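Local atomic coordinates of 2,3-dehydroadipyl-CoA hydratase (Escherichia coli, PDB entry 4FZW), a protein that catalyses the reversible hydration of 2,3-dehydroadipyl-CoA to 3-hydroxyadipyl-CoA in the phenylacetate degradation pathway. Residues G65-L68 / N69-A72; A109-E112 / L113-C117; E164-T167 / A168-Q172; S183-T186 / L187-L191. All blocks are in the same frame, centred on the assembly; numbering follows the deposited sequence.

Interaction 1. Residues G65-L68 / N69-A72; sequences GADL and NEMA
Leu-68 and Met-71 form the apolar, subunit-covered side of this first helical turn, which follows the loop after strand 63-64. Their side chains lie alongside each other and point the same way, with Leu-68 CD1 meeting Met-71 CE at 4.0 Å. The Leu-68 branch swings away from its own N (chi1 -164°), while the methionine chain bends at chi2 (98°) and brings its terminal methyl back to the leucine. A second subunit, another copy of this protein, packs here: its Leu-248 on Leu-68, and its Ile-244 on both Met-71 and Ala-72. Unbranched, pliant methionine and compact alanine suit such an interface.

The acidic side, beside exposed Asn-69, is different in kind: the carboxylates of Asp-67 and Glu-70 meet without bonding. The extended glutamate chain passes the aspartate, with Glu-70 CD 4.0 Å from Asp-67 CB. The two carboxylate planes are turned 71° apart, and Asp-67 OD2 and Glu-70 OE2, probably both negative, are 4.0 Å from each other. Glu-70 OE1 has its main partner in the backbone N of Asn-31; Arg-84 makes a long, weak ion pair with that oxygen, and Arg-22 another with Asp-67 OD1.

In the backbone, Leu-68 O receives weak bonds from Met-71 N (3.4 Å) and Ala-72 N (3.3 Å), so apolar packing and the neighbouring subunit probably matter to this turn. Separately, the nearness of two carboxylates probably costs some electrostatic energy, which the two distant arginines may offset a little.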
# COMPACT_ATOMS: atom_id res chain seq x y z
N GLY B 65 -13.43 -24.32 16.79
CA GLY B 65 -14.40 -23.33 16.35
C GLY B 65 -14.84 -22.33 17.41
O GLY B 65 -14.07 -21.97 18.31
N ALA B 66 -16.08 -21.87 17.28
CA ALA B 66 -16.69 -20.95 18.24
C ALA B 66 -18.10 -21.42 18.57
O ALA B 66 -18.65 -22.31 17.91
CB ALA B 66 -16.73 -19.56 17.67
N ASP B 67 -18.70 -20.83 19.60
CA ASP B 67 -20.08 -21.15 19.93
C ASP B 67 -20.99 -20.83 18.75
O ASP B 67 -21.13 -19.66 18.36
CB ASP B 67 -20.53 -20.39 21.18
CG ASP B 67 -20.81 -21.32 22.35
OD1 ASP B 67 -20.18 -22.40 22.43
OD2 ASP B 67 -21.67 -20.96 23.18
N LEU B 68 -21.59 -21.87 18.19
CA LEU B 68 -22.38 -21.74 16.97
C LEU B 68 -23.67 -20.94 17.18
O LEU B 68 -24.13 -20.24 16.27
CB LEU B 68 -22.70 -23.11 16.38
CG LEU B 68 -23.18 -23.12 14.93
CD1 LEU B 68 -22.29 -22.25 14.06
CD2 LEU B 68 -23.23 -24.54 14.40
N ASN B 69 -24.25 -21.05 18.38
CA ASN B 69 -25.48 -20.35 18.73
C ASN B 69 -25.25 -18.85 18.76
O ASN B 69 -26.04 -18.08 18.22
CB ASN B 69 -26.00 -20.80 20.10
CG ASN B 69 -26.03 -22.31 20.26
OD1 ASN B 69 -25.04 -22.99 20.00
ND2 ASN B 69 -27.17 -22.83 20.71
N GLU B 70 -24.16 -18.44 19.41
CA GLU B 70 -23.81 -17.03 19.51
C GLU B 70 -23.67 -16.33 18.15
O GLU B 70 -23.90 -15.12 18.05
CB GLU B 70 -22.55 -16.83 20.36
CG GLU B 70 -22.75 -17.08 21.85
CD GLU B 70 -21.47 -16.84 22.64
OE1 GLU B 70 -20.44 -16.52 22.01
OE2 GLU B 70 -21.48 -16.98 23.89
N MET B 71 -23.29 -17.06 17.09
CA MET B 71 -23.17 -16.42 15.77
C MET B 71 -24.41 -16.58 14.92
O MET B 71 -24.47 -16.00 13.84
CB MET B 71 -21.88 -16.83 15.01
CG MET B 71 -21.90 -18.01 14.00
SD MET B 71 -22.08 -17.46 12.24
CE MET B 71 -22.58 -19.14 11.61
N ALA B 72 -25.39 -17.36 15.39
CA ALA B 72 -26.67 -17.51 14.69
C ALA B 72 -27.69 -16.43 15.09
O ALA B 72 -28.30 -15.78 14.23
CB ALA B 72 -27.25 -18.90 14.92

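Interaction 2. Residues A109-E112 / L113-C117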
# COMPACT_ATOMS: atom_id res chain seq x y z
N ALA B 109 -12.34 -20.66 14.39
CA ALA B 109 -11.77 -19.62 15.25
C ALA B 109 -10.48 -20.11 15.90
O ALA B 109 -9.56 -19.31 16.20
CB ALA B 109 -12.77 -19.22 16.31
N GLY B 110 -10.42 -21.43 16.14
CA GLY B 110 -9.23 -22.04 16.68
C GLY B 110 -8.03 -21.90 15.76
O GLY B 110 -6.93 -21.56 16.20
N CYS B 111 -8.22 -22.17 14.47
CA CYS B 111 -7.14 -21.96 13.53
C CYS B 111 -6.82 -20.48 13.49
O CYS B 111 -5.65 -20.11 13.56
CB CYS B 111 -7.51 -22.45 12.14
SG CYS B 111 -6.18 -22.29 10.95
N GLU B 112 -7.86 -19.64 13.38
CA GLU B 112 -7.71 -18.18 13.34
C GLU B 112 -6.96 -17.64 14.53
O GLU B 112 -6.09 -16.80 14.38
CB GLU B 112 -9.07 -17.47 13.18
CG GLU B 112 -9.57 -17.61 11.77
CD GLU B 112 -11.00 -17.23 11.59
OE1 GLU B 112 -11.79 -17.39 12.55
OE2 GLU B 112 -11.33 -16.78 10.48
N LEU B 113 -7.28 -18.15 15.72
CA LEU B 113 -6.52 -17.82 16.93
C LEU B 113 -5.04 -18.10 16.73
O LEU B 113 -4.21 -17.23 16.90
CB LEU B 113 -7.05 -18.58 18.14
CG LEU B 113 -6.38 -18.33 19.49
CD1 LEU B 113 -6.44 -16.82 19.85
CD2 LEU B 113 -6.98 -19.20 20.62
N ALA B 114 -4.71 -19.33 16.33
CA ALA B 114 -3.32 -19.75 16.14
C ALA B 114 -2.56 -18.90 15.09
O ALA B 114 -1.45 -18.44 15.33
CB ALA B 114 -3.26 -21.23 15.81
N LEU B 115 -3.19 -18.69 13.95
CA LEU B 115 -2.69 -17.75 12.95
C LEU B 115 -2.42 -16.39 13.58
O LEU B 115 -1.46 -15.70 13.21
CB LEU B 115 -3.70 -17.60 11.81
CG LEU B 115 -3.90 -18.82 10.90
CD1 LEU B 115 -5.23 -18.77 10.16
CD2 LEU B 115 -2.74 -18.96 9.93
N LEU B 116 -3.26 -15.99 14.53
CA LEU B 116 -3.09 -14.70 15.19
C LEU B 116 -1.79 -14.63 15.98
O LEU B 116 -1.23 -13.54 16.18
CB LEU B 116 -4.30 -14.37 16.08
CG LEU B 116 -4.40 -12.99 16.74
CD1 LEU B 116 -5.86 -12.51 16.88
CD2 LEU B 116 -3.68 -12.98 18.10
N CYS B 117 -1.29 -15.78 16.41
CA CYS B 117 -0.08 -15.83 17.22
C CYS B 117 1.19 -15.63 16.37
O CYS B 117 1.15 -15.75 15.14
CB CYS B 117 -0.01 -17.13 18.04
SG CYS B 117 -1.42 -17.40 19.17
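Cys-111 and Leu-115, one turn apart on the buried helix 109-116, make the apolar side-chain contact of this segment pair. The sulfur SG of Cys-111 reaches CD1 of Leu-115 at 3.7 Å. It does so because SG stands opposite its own backbone N (chi1 -177°) and leans along the helix, while Leu-115 CG takes the place beside its N and turns back toward the preceding turn. The same leucine CG lies over the backbone, 3.4 Å from Cys-111 O.

Backbone hydrogen bonds form the second group, each running from residue i+4 to i. Ala-114 N binds Gly-110 O at 3.1 Å, and Leu-115 N binds Cys-111 O at 2.9 Å, almost straight at 175°. Leu-113 N likewise donates to Ala-109 O. At the last of the four, Leu-116 N to Glu-112 O, the N-H bends to 137° as the helix nears its end.

Outward contacts make up the third. Leu-116 packs on Trp-88 and Leu-91 of helix 84-92, and Leu-115 on Arg-146 and Leu-147 of helix 146-162, so bulky aliphatic residues suit these places. Glu-112 probably corresponds to one of the two catalytic glutamates of enoyl-CoA hydratases; its OE1 makes a weak hydrogen bond to a bound glycerol, consistent with a pocket there. Lys-153 of a third subunit donates to Leu-115 O and Cys-117 O.

The backbone N-H groups of Ala-141 and Gly-143 grip Glu-112 OE2 and so help orient the buried carboxyl group, and the lysine would favourably meet the negative end of the helix dipole.

Interaction 3. Residues E164-T167 / A168-Q172; sequences ESIT and AQQAQ
A capping box closed by a glutamine is the striking feature here: Thr-167 and Gln-170 each offer a side-chain acceptor to the other's backbone N-H at the start of helix 168-173. Thr-167 OG1 receives Gln-170 N at 3.2 Å in a nearly straight bond (174°). In return, Thr-167 N donates to Gln-170 OE1 at 2.7 Å, approaching within the plane of the side-chain carbonyl. The two side chains cross at about a right angle.

Threonine suits the N-cap because its OG1 sits between its own N and carbonyl carbon (chi1 61°), from where it faces the first turn. The glutamine chain, extended beyond CG, is long enough to carry its amide back past the threonine. Gln-169 arches over the same hydroxyl, its OE1 3.2 Å from Thr-167 OG1, while its NE2 is held by Glu-124 O.

Beneath the box, Ala-171 N binds Thr-167 O at 2.9 Å to begin the helical bonding. On the buried side Ile-166 CD1 touches Ala-171 CB at 3.7 Å, and both side chains pack on Phe-128 of the adjacent strand 127-129 and on Leu-176; a branched residue and a small one fit together there.

The reciprocal bonds satisfy N-H groups on both sides of the strand-to-helix junction, and the positive end of the helix dipole would further favour these oxygen acceptors.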
# COMPACT_ATOMS: atom_id res chain seq x y z
N GLU B 164 -11.51 -28.30 3.99
CA GLU B 164 -10.74 -29.47 4.45
C GLU B 164 -9.59 -29.13 5.41
O GLU B 164 -8.93 -28.10 5.27
CB GLU B 164 -10.19 -30.22 3.24
N SER B 165 -9.32 -30.02 6.36
CA SER B 165 -8.17 -29.93 7.28
C SER B 165 -6.83 -30.26 6.62
O SER B 165 -6.78 -30.92 5.59
CB SER B 165 -8.34 -30.91 8.44
OG SER B 165 -9.31 -30.49 9.37
N ILE B 166 -5.76 -29.83 7.27
CA ILE B 166 -4.41 -30.26 6.93
C ILE B 166 -3.70 -30.74 8.21
O ILE B 166 -3.95 -30.21 9.30
CB ILE B 166 -3.57 -29.15 6.20
CG1 ILE B 166 -3.23 -27.97 7.14
CG2 ILE B 166 -4.30 -28.64 4.96
CD1 ILE B 166 -2.25 -26.97 6.51
N THR B 167 -2.83 -31.75 8.09
CA THR B 167 -2.15 -32.26 9.26
C THR B 167 -1.11 -31.26 9.73
O THR B 167 -0.74 -30.34 9.00
CB THR B 167 -1.44 -33.61 8.99
OG1 THR B 167 -0.45 -33.43 7.98
CG2 THR B 167 -2.44 -34.69 8.58
N ALA B 168 -0.62 -31.47 10.94
CA ALA B 168 0.51 -30.73 11.50
C ALA B 168 1.73 -30.74 10.57
O ALA B 168 2.43 -29.73 10.46
CB ALA B 168 0.88 -31.34 12.85
N GLN B 169 1.98 -31.88 9.94
CA GLN B 169 3.14 -32.05 9.06
C GLN B 169 2.99 -31.29 7.74
O GLN B 169 3.93 -30.65 7.27
CB GLN B 169 3.42 -33.54 8.78
CG GLN B 169 3.72 -34.42 10.02
CD GLN B 169 2.49 -34.67 10.88
OE1 GLN B 169 1.34 -34.54 10.44
NE2 GLN B 169 2.75 -35.02 12.14
N GLN B 170 1.81 -31.39 7.13
CA GLN B 170 1.50 -30.54 6.00
C GLN B 170 1.64 -29.05 6.37
O GLN B 170 2.12 -28.24 5.56
CB GLN B 170 0.09 -30.80 5.47
CG GLN B 170 -0.12 -32.15 4.77
CD GLN B 170 -1.59 -32.45 4.59
OE1 GLN B 170 -2.36 -32.39 5.56
NE2 GLN B 170 -2.00 -32.73 3.35
N ALA B 171 1.26 -28.70 7.60
CA ALA B 171 1.24 -27.30 7.99
C ALA B 171 2.64 -26.78 8.25
O ALA B 171 2.88 -25.59 8.09
CB ALA B 171 0.33 -27.04 9.20
N GLN B 172 3.56 -27.65 8.63
CA GLN B 172 4.95 -27.23 8.83
C GLN B 172 5.64 -27.00 7.49
O GLN B 172 6.40 -26.04 7.34
CB GLN B 172 5.74 -28.25 9.65
CG GLN B 172 7.22 -27.93 9.69
CD GLN B 172 7.95 -28.63 10.80
OE1 GLN B 172 7.46 -29.62 11.35
NE2 GLN B 172 9.12 -28.13 11.14

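Interaction 4. Residues S183-T186 / L187-L191; sequences SDLT and LEYAL
Helix 186-197 begins just after strand 180-181, and its first turn is braced by a CH-pi contact between Leu-185 and Tyr-189. Leu-185 CB lies over the centre of the Tyr-189 ring, 4.0 Å from the centroid and 12° off the normal. The leucine runs beside the tyrosine in the same direction, so its CD1 also comes within 3.8 Å of Tyr-189 OH. Tyrosine CG sits beside its own N (chi1 -76°), which lays the ring back along the preceding turn; Phe-181 meets that ring edge-to-face.

Glu-188 flanks the same leucine, its extended chain bringing OE1 to 3.4 Å from Leu-185 CD2. The backbone closes the turn through Tyr-189 N to Leu-185 O at 2.8 Å and Ala-190 N to Thr-186 O at 2.9 Å. One water joins the loop to the helix by donating to Asp-184 O and accepting from Glu-188 N at 3.1 Å, serving an N-H at the helix start. Thr-186, small and buried, hydrogen-bonds through OG1 to Asn-103 OD1.

The polar ends have partners outside this turn, on the chain of another protein: a basic side chain there pairs with Glu-188 OE1 in a salt bridge, and Tyr-189 OH hydrogen-bonds to a basic and an acidic one. The leucine thus supplies an apolar support for two side chains whose tips are polar, which would help keep the tyrosine and glutamate tips directed at their partners on the other protein.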
# COMPACT_ATOMS: atom_id res chain seq x y z
N SER B 183 2.84 -35.19 20.63
CA SER B 183 1.73 -34.67 21.41
C SER B 183 1.98 -34.47 22.91
O SER B 183 1.52 -33.49 23.50
CB SER B 183 0.51 -35.56 21.20
OG SER B 183 0.27 -35.69 19.81
N ASP B 184 2.68 -35.40 23.54
CA ASP B 184 2.89 -35.33 24.97
C ASP B 184 4.00 -34.35 25.31
O ASP B 184 4.22 -34.05 26.48
CB ASP B 184 3.19 -36.72 25.54
CG ASP B 184 2.06 -37.72 25.29
OD1 ASP B 184 0.89 -37.28 25.16
OD2 ASP B 184 2.35 -38.93 25.21
N LEU B 185 4.66 -33.83 24.27
CA LEU B 185 5.77 -32.88 24.45
C LEU B 185 5.54 -31.45 23.91
O LEU B 185 6.32 -30.54 24.17
CB LEU B 185 7.03 -33.46 23.83
CG LEU B 185 7.51 -34.63 24.66
CD1 LEU B 185 8.52 -35.46 23.87
CD2 LEU B 185 8.07 -34.10 25.97
N THR B 186 4.46 -31.29 23.15
CA THR B 186 4.16 -30.07 22.45
C THR B 186 4.20 -28.86 23.37
O THR B 186 4.98 -27.94 23.17
CB THR B 186 2.77 -30.09 21.83
OG1 THR B 186 2.50 -31.37 21.24
CG2 THR B 186 2.64 -28.93 20.78
N LEU B 187 3.34 -28.89 24.39
CA LEU B 187 3.19 -27.81 25.36
C LEU B 187 4.52 -27.56 26.06
O LEU B 187 4.99 -26.44 26.14
CB LEU B 187 2.10 -28.19 26.39
CG LEU B 187 1.84 -27.22 27.54
CD1 LEU B 187 1.80 -25.77 26.98
CD2 LEU B 187 0.57 -27.60 28.29
N GLU B 188 5.11 -28.64 26.55
CA GLU B 188 6.39 -28.55 27.25
C GLU B 188 7.48 -27.85 26.41
O GLU B 188 8.28 -27.05 26.94
CB GLU B 188 6.86 -29.95 27.69
CG GLU B 188 8.18 -29.91 28.45
CD GLU B 188 8.67 -31.31 28.87
OE1 GLU B 188 7.86 -32.28 28.83
OE2 GLU B 188 9.86 -31.43 29.26
N TYR B 189 7.52 -28.18 25.13
CA TYR B 189 8.56 -27.64 24.25
C TYR B 189 8.23 -26.19 23.87
O TYR B 189 9.12 -25.36 23.67
CB TYR B 189 8.71 -28.54 23.01
CG TYR B 189 9.46 -29.80 23.31
CD1 TYR B 189 9.89 -30.06 24.60
CD2 TYR B 189 9.75 -30.73 22.32
CE1 TYR B 189 10.60 -31.21 24.90
CE2 TYR B 189 10.46 -31.90 22.61
CZ TYR B 189 10.87 -32.12 23.91
OH TYR B 189 11.57 -33.25 24.26
N ALA B 190 6.94 -25.89 23.78
CA ALA B 190 6.47 -24.55 23.50
C ALA B 190 6.86 -23.61 24.64
O ALA B 190 7.27 -22.47 24.39
CB ALA B 190 4.97 -24.57 23.30
N LEU B 191 6.75 -24.12 25.88
CA LEU B 191 7.23 -23.41 27.08
C LEU B 191 8.73 -23.22 27.11
O LEU B 191 9.21 -22.23 27.64
CB LEU B 191 6.75 -24.10 28.38
CG LEU B 191 5.24 -24.05 28.64
CD1 LEU B 191 4.86 -24.99 29.76
CD2 LEU B 191 4.80 -22.59 28.94
O HOH W 1 3.97 -31.29 27.60

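How the interactions relate
From the N terminus the four contacts follow in series, 65-72, 109-117, 164-172 and 183-191; none nests in or crosses another, and each closes only a turn or two of continuous chain. Three lie at helix starts, after strands 63-64, 166-167 and 180-181, while interaction 2 runs along central helix 109-116. Interactions 1 and 2 touch, Ala-66 CB meeting Ala-109 CB at 4.2 Å. As in other crotonase-fold enzymes, the backbone N-H groups of these two residues probably form the oxyanion hole. Interactions 3 and 4 touch no other: interaction 3 includes outermost strand 166-167 of the smaller sheet, and interaction 4 follows outermost strand 180-181 of the larger.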